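Long-range contact in uncharacterized protein AF_1548 (Archaeoglobus fulgidus, PDB 1Y88), which is of unknown function but may bind DNA and act as an endonuclease: residues Trp98-Thr103 with Glu129-Leu134. Sequence-based numbering, arbitrary orientation.
Sequences WIFTNT and EGIEVL
Ile-131 and Leu-134, in the first turn of helix 131-136, pack against Phe-100 of strand 96-100, a strand of the mixed sheet in the part of the chain that matches the restriction endonuclease family. The interface is small, burying 147 Å² over both sides, and the contacts between side chains are apolar.

Gly-130 occupies the N-cap position, and the first turn is closed by the backbone bond from Leu-134 N to Gly-130 O at 3.0 Å. That turn brings residues 131 and 134 to the same side of the helix, and both point their CB atoms toward residues 98-103.

Ile-131 gives up the larger share of surface. Its CG1 sits anti to the carbonyl carbon (chi1 -63°) and the chain then runs extended (chi2 178°), which carries CD1 to the backbone of Thr-101, in van der Waals contact 3.4 Å from its O. Along the way CG1 comes to 4.1 Å from Phe-100 CD1, at the ring's edge and near its plane. The same side chain also touches Thr-121 of the adjacent parallel strand 119-121. Thr-101 has its CB directed away from the helix segment, and its OG1 is hydrogen-bonded to Lys-66 O.

Leu-134, one turn on, reaches the next stretch of that ring edge and also touches Leu-27 of helix 17-29, whose Val-24 and Leu-28 contact Phe-100. Phe-100 CE2, across the ring from CD1, lies 3.2 Å above one face of the Trp-98 indole, offset toward its rim. Leu-134 CD1 ends 4.3 Å from Phe-100 CE1.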
loop_
_atom_site.group_PDB
_atom_site.type_symbol
_atom_site.label_atom_id
_atom_site.label_comp_id
_atom_site.label_asym_id
_atom_site.label_seq_id
_atom_site.Cartn_x
_atom_site.Cartn_y
_atom_site.Cartn_z
ATOM N N TRP A 98 -12.486 -0.388 -10.144
ATOM C CA TRP A 98 -11.897 -1.011 -11.346
ATOM C C TRP A 98 -10.438 -0.573 -11.412
ATOM O O TRP A 98 -10.144 0.637 -11.369
ATOM C CB TRP A 98 -12.636 -0.484 -12.571
ATOM C CG TRP A 98 -12.394 -1.153 -13.921
ATOM C CD1 TRP A 98 -11.390 -1.991 -14.302
ATOM C CD2 TRP A 98 -13.216 -0.945 -15.066
ATOM N NE1 TRP A 98 -11.557 -2.358 -15.656
ATOM C CE2 TRP A 98 -12.671 -1.708 -16.137
ATOM C CE3 TRP A 98 -14.365 -0.170 -15.294
ATOM C CZ2 TRP A 98 -13.264 -1.728 -17.428
ATOM C CZ3 TRP A 98 -14.964 -0.194 -16.577
ATOM C CH2 TRP A 98 -14.410 -0.984 -17.610
ATOM N N ILE A 99 -9.521 -1.528 -11.465
ATOM C CA ILE A 99 -8.100 -1.204 -11.563
ATOM C C ILE A 99 -7.618 -1.513 -12.978
ATOM O O ILE A 99 -7.884 -2.608 -13.512
ATOM C CB ILE A 99 -7.239 -2.019 -10.533
ATOM C CG1 ILE A 99 -7.727 -1.769 -9.087
ATOM C CG2 ILE A 99 -5.738 -1.620 -10.636
ATOM C CD1 ILE A 99 -7.086 -2.770 -7.999
ATOM N N PHE A 100 -6.899 -0.560 -13.561
ATOM C CA PHE A 100 -6.157 -0.802 -14.804
ATOM C C PHE A 100 -4.678 -0.868 -14.520
ATOM O O PHE A 100 -4.134 -0.020 -13.813
ATOM C CB PHE A 100 -6.399 0.329 -15.819
ATOM C CG PHE A 100 -7.705 0.212 -16.581
ATOM C CD1 PHE A 100 -7.702 -0.104 -17.952
ATOM C CD2 PHE A 100 -8.923 0.455 -15.953
ATOM C CE1 PHE A 100 -8.892 -0.179 -18.679
ATOM C CE2 PHE A 100 -10.134 0.357 -16.670
ATOM C CZ PHE A 100 -10.109 0.048 -18.048
ATOM N N THR A 101 -4.020 -1.881 -15.076
ATOM C CA THR A 101 -2.583 -1.930 -15.010
ATOM C C THR A 101 -2.025 -2.266 -16.394
ATOM O O THR A 101 -2.688 -2.935 -17.193
ATOM C CB THR A 101 -2.097 -2.937 -13.943
ATOM O OG1 THR A 101 -0.678 -2.797 -13.767
ATOM C CG2 THR A 101 -2.424 -4.364 -14.347
ATOM N N ASN A 102 -0.810 -1.818 -16.656
ATOM C CA ASN A 102 -0.156 -2.117 -17.919
ATOM C C ASN A 102 0.704 -3.382 -17.852
ATOM O O ASN A 102 1.339 -3.721 -18.830
ATOM C CB ASN A 102 0.686 -0.929 -18.431
ATOM C CG ASN A 102 1.875 -0.601 -17.523
ATOM O OD1 ASN A 102 1.886 -0.911 -16.328
ATOM N ND2 ASN A 102 2.898 0.025 -18.103
ATOM N N THR A 103 0.735 -4.059 -16.697
ATOM C CA THR A 103 1.414 -5.353 -16.600
ATOM C C THR A 103 0.375 -6.459 -16.360
ATOM O O THR A 103 -0.517 -6.686 -17.196
ATOM C CB THR A 103 2.598 -5.376 -15.548
ATOM O OG1 THR A 103 2.115 -5.092 -14.224
ATOM C CG2 THR A 103 3.653 -4.334 -15.895
ATOM N N GLU A 129 -10.036 -8.754 -23.395
ATOM C CA GLU A 129 -10.403 -7.399 -22.962
ATOM C C GLU A 129 -9.238 -6.597 -22.362
ATOM O O GLU A 129 -9.444 -5.557 -21.733
ATOM C CB GLU A 129 -11.587 -7.453 -21.972
ATOM C CG GLU A 129 -12.873 -8.114 -22.527
ATOM C CD GLU A 129 -13.943 -8.420 -21.448
ATOM O OE1 GLU A 129 -13.603 -8.541 -20.251
ATOM O OE2 GLU A 129 -15.145 -8.563 -21.812
ATOM N N GLY A 130 -8.022 -7.056 -22.579
ATOM C CA GLY A 130 -6.866 -6.397 -21.992
ATOM C C GLY A 130 -6.571 -5.089 -22.721
ATOM O O GLY A 130 -7.122 -4.845 -23.794
ATOM N N ILE A 131 -5.713 -4.263 -22.137
ATOM C CA ILE A 131 -5.346 -2.976 -22.770
ATOM C C ILE A 131 -4.750 -3.245 -24.172
ATOM O O ILE A 131 -4.990 -2.473 -25.115
ATOM C CB ILE A 131 -4.352 -2.172 -21.909
ATOM C CG1 ILE A 131 -5.000 -1.786 -20.554
ATOM C CG2 ILE A 131 -3.886 -0.895 -22.657
ATOM C CD1 ILE A 131 -4.054 -1.041 -19.626
ATOM N N GLU A 132 -4.003 -4.343 -24.311
ATOM C CA GLU A 132 -3.383 -4.673 -25.641
ATOM C C GLU A 132 -4.481 -4.780 -26.714
ATOM O O GLU A 132 -4.318 -4.267 -27.854
ATOM C CB GLU A 132 -2.524 -5.965 -25.562
ATOM C CG GLU A 132 -3.368 -7.266 -25.559
ATOM C CD GLU A 132 -2.586 -8.533 -25.226
ATOM O OE1 GLU A 132 -1.336 -8.476 -25.193
ATOM O OE2 GLU A 132 -3.242 -9.566 -25.007
ATOM N N VAL A 133 -5.605 -5.416 -26.361
ATOM C CA VAL A 133 -6.771 -5.535 -27.253
ATOM C C VAL A 133 -7.494 -4.204 -27.450
ATOM O O VAL A 133 -7.871 -3.838 -28.577
ATOM C CB VAL A 133 -7.792 -6.574 -26.730
ATOM C CG1 VAL A 133 -8.991 -6.667 -27.678
ATOM C CG2 VAL A 133 -7.119 -7.938 -26.551
ATOM N N LEU A 134 -7.731 -3.483 -26.359
ATOM C CA LEU A 134 -8.376 -2.173 -26.492
ATOM C C LEU A 134 -7.616 -1.261 -27.477
ATOM O O LEU A 134 -8.253 -0.590 -28.298
ATOM C CB LEU A 134 -8.466 -1.481 -25.122
ATOM C CG LEU A 134 -9.314 -2.294 -24.110
ATOM C CD1 LEU A 134 -9.346 -1.602 -22.731
ATOM C CD2 LEU A 134 -10.719 -2.564 -24.611
#